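Local structure of serine racemase (Enterococcus faecalis, 4ECL) at residues E17-T22 with R242-L247; A35-E40 with Y47-Y52; D286-N291 with D315-D320; G295-L300 with P347-S352. The protein belongs to the alanine racemase family, joining an alpha/beta barrel of the TIM type to a beta-rich C-terminal domain in an assembly of two chains. All coordinates share one frame; numbering follows the deposited sequence.

Interaction 1 of 4, residues E17-T22 with R242-L247; sequences EHNVNT and RPVLSL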
loop_
_atom_site.group_PDB
_atom_site.type_symbol
_atom_site.label_atom_id
_atom_site.label_comp_id
_atom_site.label_asym_id
_atom_site.label_seq_id
_atom_site.Cartn_x
_atom_site.Cartn_y
_atom_site.Cartn_z
ATOM N N GLU A 17 -1.525 -25.268 2.247
ATOM C CA GLU A 17 -1.935 -26.478 2.945
ATOM C C GLU A 17 -0.713 -27.266 3.403
ATOM O O GLU A 17 -0.707 -27.845 4.489
ATOM C CB GLU A 17 -2.791 -27.338 2.013
ATOM C CG GLU A 17 -3.429 -28.562 2.651
ATOM C CD GLU A 17 -4.231 -29.359 1.639
ATOM O OE1 GLU A 17 -4.041 -29.120 0.429
ATOM O OE2 GLU A 17 -5.056 -30.203 2.039
ATOM N N HIS A 18 0.315 -27.311 2.560
ATOM C CA HIS A 18 1.558 -27.973 2.941
ATOM C C HIS A 18 2.143 -27.286 4.160
ATOM O O HIS A 18 2.604 -27.944 5.094
ATOM C CB HIS A 18 2.580 -27.962 1.801
ATOM C CG HIS A 18 3.965 -28.338 2.233
ATOM N ND1 HIS A 18 4.428 -29.637 2.205
ATOM C CD2 HIS A 18 4.984 -27.586 2.718
ATOM C CE1 HIS A 18 5.671 -29.670 2.652
ATOM N NE2 HIS A 18 6.035 -28.440 2.965
ATOM N N ASN A 19 2.123 -25.958 4.156
ATOM C CA ASN A 19 2.651 -25.209 5.295
ATOM C C ASN A 19 1.901 -25.488 6.590
ATOM O O ASN A 19 2.522 -25.701 7.636
ATOM C CB ASN A 19 2.683 -23.704 4.994
ATOM C CG ASN A 19 3.635 -23.371 3.866
ATOM O OD1 ASN A 19 4.523 -24.168 3.540
ATOM N ND2 ASN A 19 3.459 -22.197 3.256
ATOM N N VAL A 20 0.572 -25.492 6.516
ATOM C CA VAL A 20 -0.257 -25.773 7.687
ATOM C C VAL A 20 0.091 -27.126 8.302
ATOM O O VAL A 20 0.255 -27.248 9.522
ATOM C CB VAL A 20 -1.754 -25.713 7.347
ATOM C CG1 VAL A 20 -2.576 -26.417 8.406
ATOM C CG2 VAL A 20 -2.208 -24.256 7.200
ATOM N N ASN A 21 0.225 -28.139 7.456
ATOM C CA ASN A 21 0.627 -29.460 7.922
ATOM C C ASN A 21 2.038 -29.492 8.498
ATOM O O ASN A 21 2.272 -30.119 9.534
ATOM C CB ASN A 21 0.502 -30.507 6.810
ATOM C CG ASN A 21 -0.943 -30.848 6.485
ATOM O OD1 ASN A 21 -1.781 -30.994 7.378
ATOM N ND2 ASN A 21 -1.244 -30.976 5.199
ATOM N N THR A 22 2.973 -28.827 7.827
ATOM C CA THR A 22 4.363 -28.826 8.269
ATOM C C THR A 22 4.482 -28.168 9.633
ATOM O O THR A 22 5.224 -28.626 10.510
ATOM C CB THR A 22 5.280 -28.090 7.283
ATOM O OG1 THR A 22 5.281 -28.781 6.026
ATOM C CG2 THR A 22 6.703 -28.024 7.817
ATOM N N ARG A 242 6.846 -23.686 1.969
ATOM C CA ARG A 242 6.818 -23.374 0.544
ATOM C C ARG A 242 6.058 -22.067 0.275
ATOM O O ARG A 242 5.005 -21.843 0.864
ATOM C CB ARG A 242 6.226 -24.544 -0.236
ATOM C CG ARG A 242 7.034 -25.838 -0.058
ATOM C CD ARG A 242 6.471 -27.007 -0.839
ATOM N NE ARG A 242 7.220 -28.228 -0.556
ATOM C CZ ARG A 242 6.730 -29.456 -0.688
ATOM N NH1 ARG A 242 5.480 -29.641 -1.095
ATOM N NH2 ARG A 242 7.492 -30.504 -0.400
ATOM N N PRO A 243 6.593 -21.211 -0.620
ATOM C CA PRO A 243 5.998 -19.886 -0.871
ATOM C C PRO A 243 4.587 -19.990 -1.442
ATOM O O PRO A 243 4.336 -20.774 -2.366
ATOM C CB PRO A 243 6.941 -19.262 -1.909
ATOM C CG PRO A 243 7.632 -20.425 -2.563
ATOM C CD PRO A 243 7.766 -21.461 -1.475
ATOM N N VAL A 244 3.677 -19.210 -0.876
ATOM C CA VAL A 244 2.275 -19.240 -1.270
ATOM C C VAL A 244 1.945 -18.195 -2.346
ATOM O O VAL A 244 1.120 -18.442 -3.241
ATOM C CB VAL A 244 1.366 -19.034 -0.036
ATOM C CG1 VAL A 244 -0.100 -18.899 -0.444
ATOM C CG2 VAL A 244 1.553 -20.186 0.954
ATOM N N LEU A 245 2.593 -17.033 -2.261
ATOM C CA LEU A 245 2.236 -15.907 -3.124
ATOM C C LEU A 245 3.122 -15.746 -4.351
ATOM O O LEU A 245 4.349 -15.793 -4.258
ATOM C CB LEU A 245 2.244 -14.603 -2.317
ATOM C CG LEU A 245 1.886 -13.288 -3.020
ATOM C CD1 LEU A 245 1.195 -12.344 -2.044
ATOM C CD2 LEU A 245 3.131 -12.614 -3.614
ATOM N N SER A 246 2.493 -15.510 -5.499
ATOM C CA SER A 246 3.211 -15.022 -6.667
ATOM C C SER A 246 2.631 -13.694 -7.114
ATOM O O SER A 246 1.433 -13.465 -6.962
ATOM C CB SER A 246 3.112 -16.018 -7.821
ATOM O OG SER A 246 3.955 -17.117 -7.583
ATOM N N LEU A 247 3.481 -12.836 -7.673
ATOM C CA LEU A 247 3.048 -11.559 -8.259
ATOM C C LEU A 247 3.343 -11.514 -9.762
ATOM O O LEU A 247 4.496 -11.680 -10.187
ATOM C CB LEU A 247 3.736 -10.390 -7.565
ATOM C CG LEU A 247 3.469 -8.979 -8.118
ATOM C CD1 LEU A 247 2.008 -8.585 -7.977
ATOM C CD2 LEU A 247 4.379 -7.964 -7.445
#

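Interaction 2 of 4, residues A35-E40 with Y47-Y52; sequences AVVKAE and YEVTTY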
loop_
_atom_site.group_PDB
_atom_site.type_symbol
_atom_site.label_atom_id
_atom_site.label_comp_id
_atom_site.label_asym_id
_atom_site.label_seq_id
_atom_site.Cartn_x
_atom_site.Cartn_y
_atom_site.Cartn_z
ATOM N N ALA A 35 -3.805 -18.920 13.011
ATOM C CA ALA A 35 -3.368 -18.347 11.762
ATOM C C ALA A 35 -3.553 -16.835 11.836
ATOM O O ALA A 35 -4.659 -16.339 12.056
ATOM C CB ALA A 35 -4.158 -18.943 10.611
ATOM N N VAL A 36 -2.456 -16.109 11.670
ATOM C CA VAL A 36 -2.502 -14.661 11.714
ATOM C C VAL A 36 -2.863 -14.135 10.321
ATOM O O VAL A 36 -2.048 -14.221 9.389
ATOM C CB VAL A 36 -1.141 -14.111 12.139
ATOM C CG1 VAL A 36 -1.166 -12.582 12.158
ATOM C CG2 VAL A 36 -0.763 -14.671 13.511
ATOM N N VAL A 37 -4.081 -13.613 10.165
ATOM C CA VAL A 37 -4.564 -13.230 8.832
ATOM C C VAL A 37 -4.828 -11.724 8.687
ATOM O O VAL A 37 -5.564 -11.293 7.802
ATOM C CB VAL A 37 -5.822 -14.043 8.431
ATOM C CG1 VAL A 37 -5.454 -15.517 8.219
ATOM C CG2 VAL A 37 -6.925 -13.924 9.482
ATOM N N LYS A 38 -4.220 -10.935 9.568
ATOM C CA LYS A 38 -4.345 -9.480 9.533
ATOM C C LYS A 38 -3.705 -8.903 8.266
ATOM O O LYS A 38 -2.902 -9.574 7.617
ATOM C CB LYS A 38 -3.681 -8.870 10.762
ATOM C CG LYS A 38 -2.247 -9.273 10.933
ATOM C CD LYS A 38 -1.640 -8.723 12.211
ATOM C CE LYS A 38 -0.142 -8.961 12.229
ATOM N NZ LYS A 38 0.535 -8.330 13.391
ATOM N N ALA A 39 -4.051 -7.657 7.943
ATOM C CA ALA A 39 -3.599 -6.972 6.722
ATOM C C ALA A 39 -3.803 -7.775 5.457
ATOM O O ALA A 39 -2.841 -8.047 4.741
ATOM C CB ALA A 39 -2.156 -6.582 6.827
ATOM N N GLU A 40 -5.052 -8.138 5.178
ATOM C CA GLU A 40 -5.379 -8.942 4.015
ATOM C C GLU A 40 -4.551 -10.217 3.962
ATOM O O GLU A 40 -4.056 -10.591 2.891
ATOM C CB GLU A 40 -5.182 -8.138 2.732
ATOM C CG GLU A 40 -6.277 -7.124 2.506
ATOM C CD GLU A 40 -7.619 -7.789 2.297
ATOM O OE1 GLU A 40 -7.649 -8.928 1.770
ATOM O OE2 GLU A 40 -8.643 -7.178 2.674
ATOM N N TYR A 47 -9.946 -12.999 2.258
ATOM C CA TYR A 47 -11.090 -13.839 1.911
ATOM C C TYR A 47 -10.619 -15.196 1.395
ATOM O O TYR A 47 -11.064 -16.250 1.857
ATOM C CB TYR A 47 -11.973 -13.152 0.866
ATOM C CG TYR A 47 -13.140 -14.007 0.412
ATOM C CD1 TYR A 47 -14.172 -14.316 1.283
ATOM C CD2 TYR A 47 -13.209 -14.502 -0.885
ATOM C CE1 TYR A 47 -15.241 -15.093 0.887
ATOM C CE2 TYR A 47 -14.281 -15.287 -1.294
ATOM C CZ TYR A 47 -15.294 -15.581 -0.399
ATOM O OH TYR A 47 -16.367 -16.358 -0.781
ATOM N N GLU A 48 -9.694 -15.154 0.447
ATOM C CA GLU A 48 -9.202 -16.363 -0.186
ATOM C C GLU A 48 -8.519 -17.251 0.838
ATOM O O GLU A 48 -8.828 -18.432 0.943
ATOM C CB GLU A 48 -8.242 -16.022 -1.333
ATOM C CG GLU A 48 -8.927 -15.415 -2.564
ATOM C CD GLU A 48 -9.231 -13.916 -2.424
ATOM O OE1 GLU A 48 -8.731 -13.268 -1.475
ATOM O OE2 GLU A 48 -9.977 -13.387 -3.276
ATOM N N VAL A 49 -7.608 -16.672 1.608
ATOM C CA VAL A 49 -6.791 -17.461 2.510
ATOM C C VAL A 49 -7.576 -18.059 3.673
ATOM O O VAL A 49 -7.496 -19.262 3.935
ATOM C CB VAL A 49 -5.599 -16.654 3.025
ATOM C CG1 VAL A 49 -4.955 -17.347 4.230
ATOM C CG2 VAL A 49 -4.603 -16.459 1.914
ATOM N N THR A 50 -8.347 -17.225 4.359
ATOM C CA THR A 50 -9.030 -17.652 5.573
ATOM C C THR A 50 -10.118 -18.699 5.325
ATOM O O THR A 50 -10.240 -19.661 6.089
ATOM C CB THR A 50 -9.598 -16.453 6.375
ATOM O OG1 THR A 50 -8.602 -15.426 6.483
ATOM C CG2 THR A 50 -9.982 -16.888 7.769
ATOM N N THR A 51 -10.903 -18.537 4.264
ATOM C CA THR A 51 -11.906 -19.557 3.953
ATOM C C THR A 51 -11.236 -20.914 3.680
ATOM O O THR A 51 -11.716 -21.964 4.129
ATOM C CB THR A 51 -12.798 -19.153 2.766
ATOM O OG1 THR A 51 -11.975 -18.887 1.632
ATOM C CG2 THR A 51 -13.601 -17.901 3.100
ATOM N N TYR A 52 -10.110 -20.890 2.967
ATOM C CA TYR A 52 -9.387 -22.125 2.681
ATOM C C TYR A 52 -8.777 -22.725 3.959
ATOM O O TYR A 52 -8.826 -23.942 4.170
ATOM C CB TYR A 52 -8.307 -21.910 1.607
ATOM C CG TYR A 52 -7.666 -23.202 1.139
ATOM C CD1 TYR A 52 -8.325 -24.039 0.247
ATOM C CD2 TYR A 52 -6.408 -23.596 1.600
ATOM C CE1 TYR A 52 -7.755 -25.220 -0.179
ATOM C CE2 TYR A 52 -5.828 -24.784 1.175
ATOM C CZ TYR A 52 -6.509 -25.588 0.286
ATOM O OH TYR A 52 -5.954 -26.769 -0.152
HETATM O O HOH W 1 -9.859 -10.181 1.067
#

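Interaction 3 of 4, residues D286-N291 with D315-D320; sequences DGFPRN and DQLAVD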
loop_
_atom_site.group_PDB
_atom_site.type_symbol
_atom_site.label_atom_id
_atom_site.label_comp_id
_atom_site.label_asym_id
_atom_site.label_seq_id
_atom_site.Cartn_x
_atom_site.Cartn_y
_atom_site.Cartn_z
ATOM N N ASP A 286 0.474 -0.237 -6.989
ATOM C CA ASP A 286 0.059 -1.629 -6.855
ATOM C C ASP A 286 0.870 -2.301 -5.751
ATOM O O ASP A 286 0.708 -3.485 -5.484
ATOM C CB ASP A 286 0.229 -2.387 -8.180
ATOM C CG ASP A 286 -0.640 -1.836 -9.283
ATOM O OD1 ASP A 286 -1.865 -2.102 -9.268
ATOM O OD2 ASP A 286 -0.095 -1.152 -10.179
ATOM N N GLY A 287 1.748 -1.536 -5.110
ATOM C CA GLY A 287 2.539 -2.062 -4.013
ATOM C C GLY A 287 3.867 -2.642 -4.433
ATOM O O GLY A 287 4.534 -3.314 -3.654
ATOM N N PHE A 288 4.263 -2.412 -5.674
ATOM C CA PHE A 288 5.598 -2.811 -6.088
ATOM C C PHE A 288 6.508 -1.604 -5.853
ATOM O O PHE A 288 6.446 -0.622 -6.585
ATOM C CB PHE A 288 5.588 -3.272 -7.551
ATOM C CG PHE A 288 6.817 -4.038 -7.961
ATOM C CD1 PHE A 288 7.066 -5.303 -7.450
ATOM C CD2 PHE A 288 7.719 -3.494 -8.869
ATOM C CE1 PHE A 288 8.194 -6.008 -7.825
ATOM C CE2 PHE A 288 8.847 -4.188 -9.255
ATOM C CZ PHE A 288 9.089 -5.451 -8.728
ATOM N N PRO A 289 7.340 -1.665 -4.806
ATOM C CA PRO A 289 8.077 -0.509 -4.267
ATOM C C PRO A 289 8.903 0.268 -5.297
ATOM O O PRO A 289 9.692 -0.312 -6.031
ATOM C CB PRO A 289 9.020 -1.143 -3.243
ATOM C CG PRO A 289 8.378 -2.443 -2.879
ATOM C CD PRO A 289 7.682 -2.918 -4.107
ATOM N N ARG A 290 8.727 1.583 -5.322
ATOM C CA ARG A 290 9.456 2.435 -6.251
ATOM C C ARG A 290 10.980 2.339 -6.103
ATOM O O ARG A 290 11.709 2.549 -7.065
ATOM C CB ARG A 290 8.999 3.880 -6.099
ATOM C CG ARG A 290 9.520 4.803 -7.171
ATOM C CD ARG A 290 8.954 6.209 -7.034
ATOM N NE ARG A 290 9.487 7.074 -8.080
ATOM C CZ ARG A 290 10.597 7.799 -7.959
ATOM N NH1 ARG A 290 11.288 7.777 -6.822
ATOM N NH2 ARG A 290 11.009 8.553 -8.973
ATOM N N ASN A 291 11.474 2.000 -4.914
ATOM C CA ASN A 291 12.924 1.905 -4.723
ATOM C C ASN A 291 13.548 0.673 -5.399
ATOM O O ASN A 291 14.764 0.485 -5.385
ATOM C CB ASN A 291 13.310 2.000 -3.240
ATOM C CG ASN A 291 12.829 0.809 -2.429
ATOM O OD1 ASN A 291 12.368 -0.189 -2.981
ATOM N ND2 ASN A 291 12.945 0.906 -1.105
ATOM N N ASP A 315 1.661 3.434 -12.032
ATOM C CA ASP A 315 0.876 2.320 -12.569
ATOM C C ASP A 315 1.566 1.456 -13.630
ATOM O O ASP A 315 0.931 0.566 -14.199
ATOM C CB ASP A 315 -0.445 2.835 -13.138
ATOM C CG ASP A 315 -0.922 4.090 -12.445
ATOM O OD1 ASP A 315 -1.443 3.985 -11.307
ATOM O OD2 ASP A 315 -0.769 5.179 -13.046
ATOM N N GLN A 316 2.840 1.715 -13.915
ATOM C CA GLN A 316 3.533 0.953 -14.948
ATOM C C GLN A 316 5.026 1.010 -14.720
ATOM O O GLN A 316 5.508 1.878 -13.989
ATOM C CB GLN A 316 3.230 1.516 -16.353
ATOM C CG GLN A 316 3.812 2.918 -16.592
ATOM C CD GLN A 316 3.747 3.371 -18.053
ATOM O OE1 GLN A 316 3.811 2.559 -18.970
ATOM N NE2 GLN A 316 3.627 4.676 -18.265
ATOM N N LEU A 317 5.743 0.092 -15.361
ATOM C CA LEU A 317 7.202 0.099 -15.368
ATOM C C LEU A 317 7.731 -0.565 -16.644
ATOM O O LEU A 317 6.950 -1.069 -17.459
ATOM C CB LEU A 317 7.769 -0.575 -14.109
ATOM C CG LEU A 317 7.450 -2.030 -13.769
ATOM C CD1 LEU A 317 8.377 -2.996 -14.516
ATOM C CD2 LEU A 317 7.573 -2.222 -12.276
ATOM N N ALA A 318 9.051 -0.550 -16.817
ATOM C CA ALA A 318 9.670 -1.067 -18.025
ATOM C C ALA A 318 10.782 -2.076 -17.720
ATOM O O ALA A 318 11.565 -1.889 -16.786
ATOM C CB ALA A 318 10.216 0.082 -18.855
ATOM N N VAL A 319 10.856 -3.142 -18.508
ATOM C CA VAL A 319 11.941 -4.107 -18.344
ATOM C C VAL A 319 12.659 -4.381 -19.652
ATOM O O VAL A 319 12.117 -4.167 -20.743
ATOM C CB VAL A 319 11.467 -5.430 -17.732
ATOM C CG1 VAL A 319 10.957 -5.207 -16.299
ATOM C CG2 VAL A 319 10.403 -6.056 -18.595
ATOM N N ASP A 320 13.890 -4.859 -19.531
ATOM C CA ASP A 320 14.762 -5.068 -20.679
ATOM C C ASP A 320 14.608 -6.493 -21.192
ATOM O O ASP A 320 14.951 -7.440 -20.497
ATOM C CB ASP A 320 16.199 -4.839 -20.226
ATOM C CG ASP A 320 17.156 -4.666 -21.373
ATOM O OD1 ASP A 320 16.812 -5.047 -22.513
ATOM O OD2 ASP A 320 18.263 -4.149 -21.122
#

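Interaction 4 of 4, residues G295-L300 with P347-S352; sequences GNSYVL and PMVAES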
loop_
_atom_site.group_PDB
_atom_site.type_symbol
_atom_site.label_atom_id
_atom_site.label_comp_id
_atom_site.label_asym_id
_atom_site.label_seq_id
_atom_site.Cartn_x
_atom_site.Cartn_y
_atom_site.Cartn_z
ATOM N N GLY A 295 17.211 -1.170 -12.156
ATOM C CA GLY A 295 18.042 -2.353 -12.016
ATOM C C GLY A 295 18.100 -2.909 -10.600
ATOM O O GLY A 295 18.783 -3.906 -10.333
ATOM N N ASN A 296 17.372 -2.277 -9.687
ATOM C CA ASN A 296 17.322 -2.766 -8.313
ATOM C C ASN A 296 16.470 -4.023 -8.152
ATOM O O ASN A 296 16.347 -4.570 -7.053
ATOM C CB ASN A 296 16.902 -1.656 -7.354
ATOM C CG ASN A 296 18.033 -0.705 -7.070
ATOM O OD1 ASN A 296 19.174 -1.133 -6.891
ATOM N ND2 ASN A 296 17.740 0.592 -7.054
ATOM N N SER A 297 15.897 -4.472 -9.264
ATOM C CA SER A 297 15.316 -5.801 -9.366
ATOM C C SER A 297 15.165 -6.172 -10.845
ATOM O O SER A 297 15.412 -5.356 -11.741
ATOM C CB SER A 297 13.965 -5.887 -8.645
ATOM O OG SER A 297 13.702 -7.225 -8.208
ATOM N N TYR A 298 14.771 -7.412 -11.092
ATOM C CA TYR A 298 14.485 -7.868 -12.437
ATOM C C TYR A 298 13.165 -8.619 -12.381
ATOM O O TYR A 298 12.661 -8.913 -11.305
ATOM C CB TYR A 298 15.605 -8.785 -12.941
ATOM C CG TYR A 298 15.897 -9.961 -12.025
ATOM C CD1 TYR A 298 15.145 -11.124 -12.099
ATOM C CD2 TYR A 298 16.924 -9.903 -11.084
ATOM C CE1 TYR A 298 15.404 -12.201 -11.267
ATOM C CE2 TYR A 298 17.188 -10.976 -10.244
ATOM C CZ TYR A 298 16.423 -12.120 -10.342
ATOM O OH TYR A 298 16.667 -13.196 -9.519
ATOM N N VAL A 299 12.590 -8.933 -13.527
ATOM C CA VAL A 299 11.436 -9.811 -13.507
ATOM C C VAL A 299 11.757 -11.060 -14.310
ATOM O O VAL A 299 12.781 -11.119 -14.993
ATOM C CB VAL A 299 10.189 -9.118 -14.058
ATOM C CG1 VAL A 299 9.876 -7.862 -13.238
ATOM C CG2 VAL A 299 10.385 -8.756 -15.525
ATOM N N LEU A 300 10.898 -12.067 -14.219
ATOM C CA LEU A 300 11.089 -13.266 -15.021
ATOM C C LEU A 300 10.103 -13.284 -16.186
ATOM O O LEU A 300 8.885 -13.185 -16.002
ATOM C CB LEU A 300 10.963 -14.536 -14.175
ATOM C CG LEU A 300 11.942 -14.672 -12.997
ATOM C CD1 LEU A 300 11.714 -15.980 -12.231
ATOM C CD2 LEU A 300 13.396 -14.559 -13.446
ATOM N N PRO A 347 11.419 -12.883 -0.149
ATOM C CA PRO A 347 12.532 -12.310 0.620
ATOM C C PRO A 347 13.616 -11.621 -0.220
ATOM O O PRO A 347 14.133 -10.593 0.228
ATOM C CB PRO A 347 13.106 -13.520 1.370
ATOM C CG PRO A 347 11.948 -14.426 1.532
ATOM C CD PRO A 347 11.113 -14.260 0.282
HETATM N N MSE A 348 13.940 -12.151 -1.398
HETATM C CA MSE A 348 14.930 -11.524 -2.268
HETATM C C MSE A 348 14.475 -10.117 -2.690
HETATM O O MSE A 348 15.270 -9.164 -2.742
HETATM C CB MSE A 348 15.169 -12.390 -3.527
HETATM C CG MSE A 348 15.938 -13.691 -3.275
HETATM SE SE MSE A 348 15.722 -15.015 -4.726
HETATM C CE MSE A 348 16.774 -14.137 -6.117
ATOM N N VAL A 349 13.190 -9.996 -3.005
ATOM C CA VAL A 349 12.653 -8.732 -3.466
ATOM C C VAL A 349 12.653 -7.746 -2.304
ATOM O O VAL A 349 12.962 -6.575 -2.487
ATOM C CB VAL A 349 11.236 -8.895 -4.083
ATOM C CG1 VAL A 349 10.594 -7.543 -4.378
ATOM C CG2 VAL A 349 11.312 -9.718 -5.368
ATOM N N ALA A 350 12.339 -8.242 -1.104
ATOM C CA ALA A 350 12.276 -7.395 0.067
ATOM C C ALA A 350 13.681 -6.908 0.409
ATOM O O ALA A 350 13.872 -5.755 0.777
ATOM C CB ALA A 350 11.649 -8.138 1.228
ATOM N N GLU A 351 14.675 -7.779 0.264
ATOM C CA GLU A 351 16.047 -7.350 0.494
ATOM C C GLU A 351 16.445 -6.255 -0.507
ATOM O O GLU A 351 17.074 -5.268 -0.135
ATOM C CB GLU A 351 17.004 -8.536 0.434
ATOM C CG GLU A 351 18.452 -8.188 0.726
ATOM C CD GLU A 351 19.340 -9.424 0.843
ATOM O OE1 GLU A 351 19.010 -10.325 1.652
ATOM O OE2 GLU A 351 20.367 -9.497 0.126
ATOM N N SER A 352 16.051 -6.424 -1.770
ATOM C CA SER A 352 16.361 -5.452 -2.816
ATOM C C SER A 352 15.689 -4.126 -2.545
ATOM O O SER A 352 16.205 -3.080 -2.931
ATOM C CB SER A 352 15.897 -5.954 -4.191
ATOM O OG SER A 352 16.630 -7.081 -4.622
HETATM O O HOH W 2 15.961 -8.508 -6.548
#

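Interaction 1 of 4, residues E17-T22 with R242-L247
Asn19 clasps the backbone of Arg242 with both ends of its side-chain amide. The N of Arg242 donates to OD1 of Asn19 at 2.8 Å, in the carbonyl plane, on a lone pair and almost straight at 174°. In return ND2 of Asn19 donates to the O of Arg242 at 2.9 Å. Asparagine suits the place because its amide offers the same donor and acceptor as a peptide group. This is the tight, buried side: ND2 also reaches the O of Leu224, and CG2 of Val244 packs 3.6 Å from ND2 of Asn19. Together these residues fasten helix 13-25 of the barrel to the approach to strand 245-257.

The outer side is looser: the exposed side chain of Arg242 meets His18 by stacking, without a hydrogen bond between the two. Its guanidinium lies flat on the imidazole of His18, the two centres 3.7 Å apart and the planes tilted by 10°, while CD makes a CH-pi contact over the same ring. CG of His18, anti to the backbone N (chi1 167°), carries the ring to this position. The opposite face is met by OG1 of Thr22, towards the rim.

Asp240 steadies both partners, its carboxylate in a salt bridge with NH2 of Arg242 and its O accepting from NE2 of His18. The stack thus joins a cation to an imidazole whose NE2 carries a proton, and is probably most favourable when that ring is neutral.

Interaction 2 of 4, residues A35-E40 with Y47-Y52
OE1 of Glu40 is gripped at the start of helix 46-55 by two donors: the N of Met46, and a water that gives it a proton over 2.6 Å between the water oxygen and OE1. The same water accepts from the N of Tyr47 at 3.1 Å and so ties Glu40 to the helix. The setting is a beta-alpha unit of the TIM-type barrel, in which strand 32-36 runs out into a loop and the chain returns along helix 46-55. A carboxylate fits here because the first turn of a helix presents N-H groups and a partial positive charge, which would tend to stabilise the ionised form. The other carboxylate oxygen, OE2 of Glu40, forms a salt bridge with Arg71.

Deeper in, the contact is largely apolar. Val37, just past the strand, turns its fork towards the helix, where OG1 of Thr50 lies almost equally far from CB, CG1 and CG2 of Val37, the nearest being CG1 at 3.6 Å. That hydroxyl is not left wanting among hydrocarbon: with chi1 at -47° OG1 stays beside its own backbone N and hydrogen-bonds to the O of Met46, one turn back. Threonine can thus face a buried valine while its polar atom is spent within the helix.

Phe61 of strand 60-63 and Leu72 of helix 66-74 touch both Val37 and Thr50, making the pair part of the layer between barrel wall and outer helices. On the flank, CG1 of Val37 meets CG1 of Val49 at 4.4 Å.

Interaction 3 of 4, residues D286-N291 with D315-D320
Phe288 and Leu317 cross at about a right angle, the aromatic side chain reaching from a loop and the leucine from a strand. The place is the beta-rich C-terminal domain, where residues 286-291, between strands 275-280 and 298-301, pass beside strand 317-320 of the mixed sheet. With chi1 at -165°, the ring of Phe288 swings away from its own N and across to the strand. Leu317 answers with its CD2 methyl, which comes at the ring obliquely. Large apolar residues suit both positions, since the surroundings are buried: the ring of Phe288 also rests on Ile308 and Leu335.

At the other end of the contact the chemistry is ionic. Asp286 directs its CB towards the second segment, and OD2 of Asp286 comes to 4.3 Å from CA of Asp315, whereas the CB of Asp315 points away. OD2 of Asp286 and OD1 of Asp315 are 5.4 Å apart, and Arg367 forms salt bridges with both, which probably offsets the like charges. Arg6 gives Asp286 a second ion pair. Beyond this, the loop reaches the second subunit, the N of Arg290 bonding to Glu359 of that chain.

Across the two segments the closest touch is CD2 of Leu317, 3.6 Å from CD2 of Phe288 and 3.8 Å from CE2 of Phe288.

Interaction 4 of 4, residues G295-L300 with P347-S352
Two torsions bring Tyr298 and Met348 together. The ring of Tyr298 is set between its backbone N and carbonyl carbon (chi1 55°), which swings the phenol towards the helix. The selenomethionine at 348 bends at its last torsion (chi3 71°) to turn its methyl towards the phenol of Tyr298, and CE of Met348 ends 3.5 Å from OH of Tyr298, the two side chains meeting obliquely. A long flexible chain suits this exposed position, since it can span the distance from helix to strand and lay its methyl against the polar end of the phenol.

Nearer the C-terminal end of the helix the spacing closes. The O of Asn296 lies 3.2 Å from CB of Ser352 and 3.5 Å from OG of Ser352; a small serine lets the loop come this near. A further link is made by a water. It donates to OG of Ser297 at 3.1 Å and also meets OG of Ser352, so two hydroxyls that do not bond each other directly are tied through one solvent molecule. Ser297, which is buried, faces the helix, and its OG has CG2 of Val349 at 4.5 Å on the apolar side.

The contact sets helix 346-352 against the start of strand 298-301 and the loop before it. Ile344 of strand 342-344 touches both Tyr298 and Val349. Ser297 touches Ile308 of strand 304-309, and Val349 packs on Leu360 of helix 357-362.

How the interactions relate
Interactions 2 and 3 are buried, whereas 1 and 4 are partly buried, each with exposed residues at its edge. Interaction 2 belongs to the barrel, 3 and 4 to the beta-rich domain, and interaction 1 joins helix 13-25 to a strand of the sheet that 3 and 4 also reach. Interaction 1 alone has direct hydrogen bonds between its segments; 2 and 4 use a bridging water, and 3 combines apolar contact with carboxylates served by outside arginines. Neighbours meet: Glu17 of interaction 1 touches Tyr52 of interaction 2, Leu247 of interaction 1 packs on Phe288 of interaction 3, and Val319 of 3 on Val299 of 4. Interactions 2 and 3 both touch the second subunit.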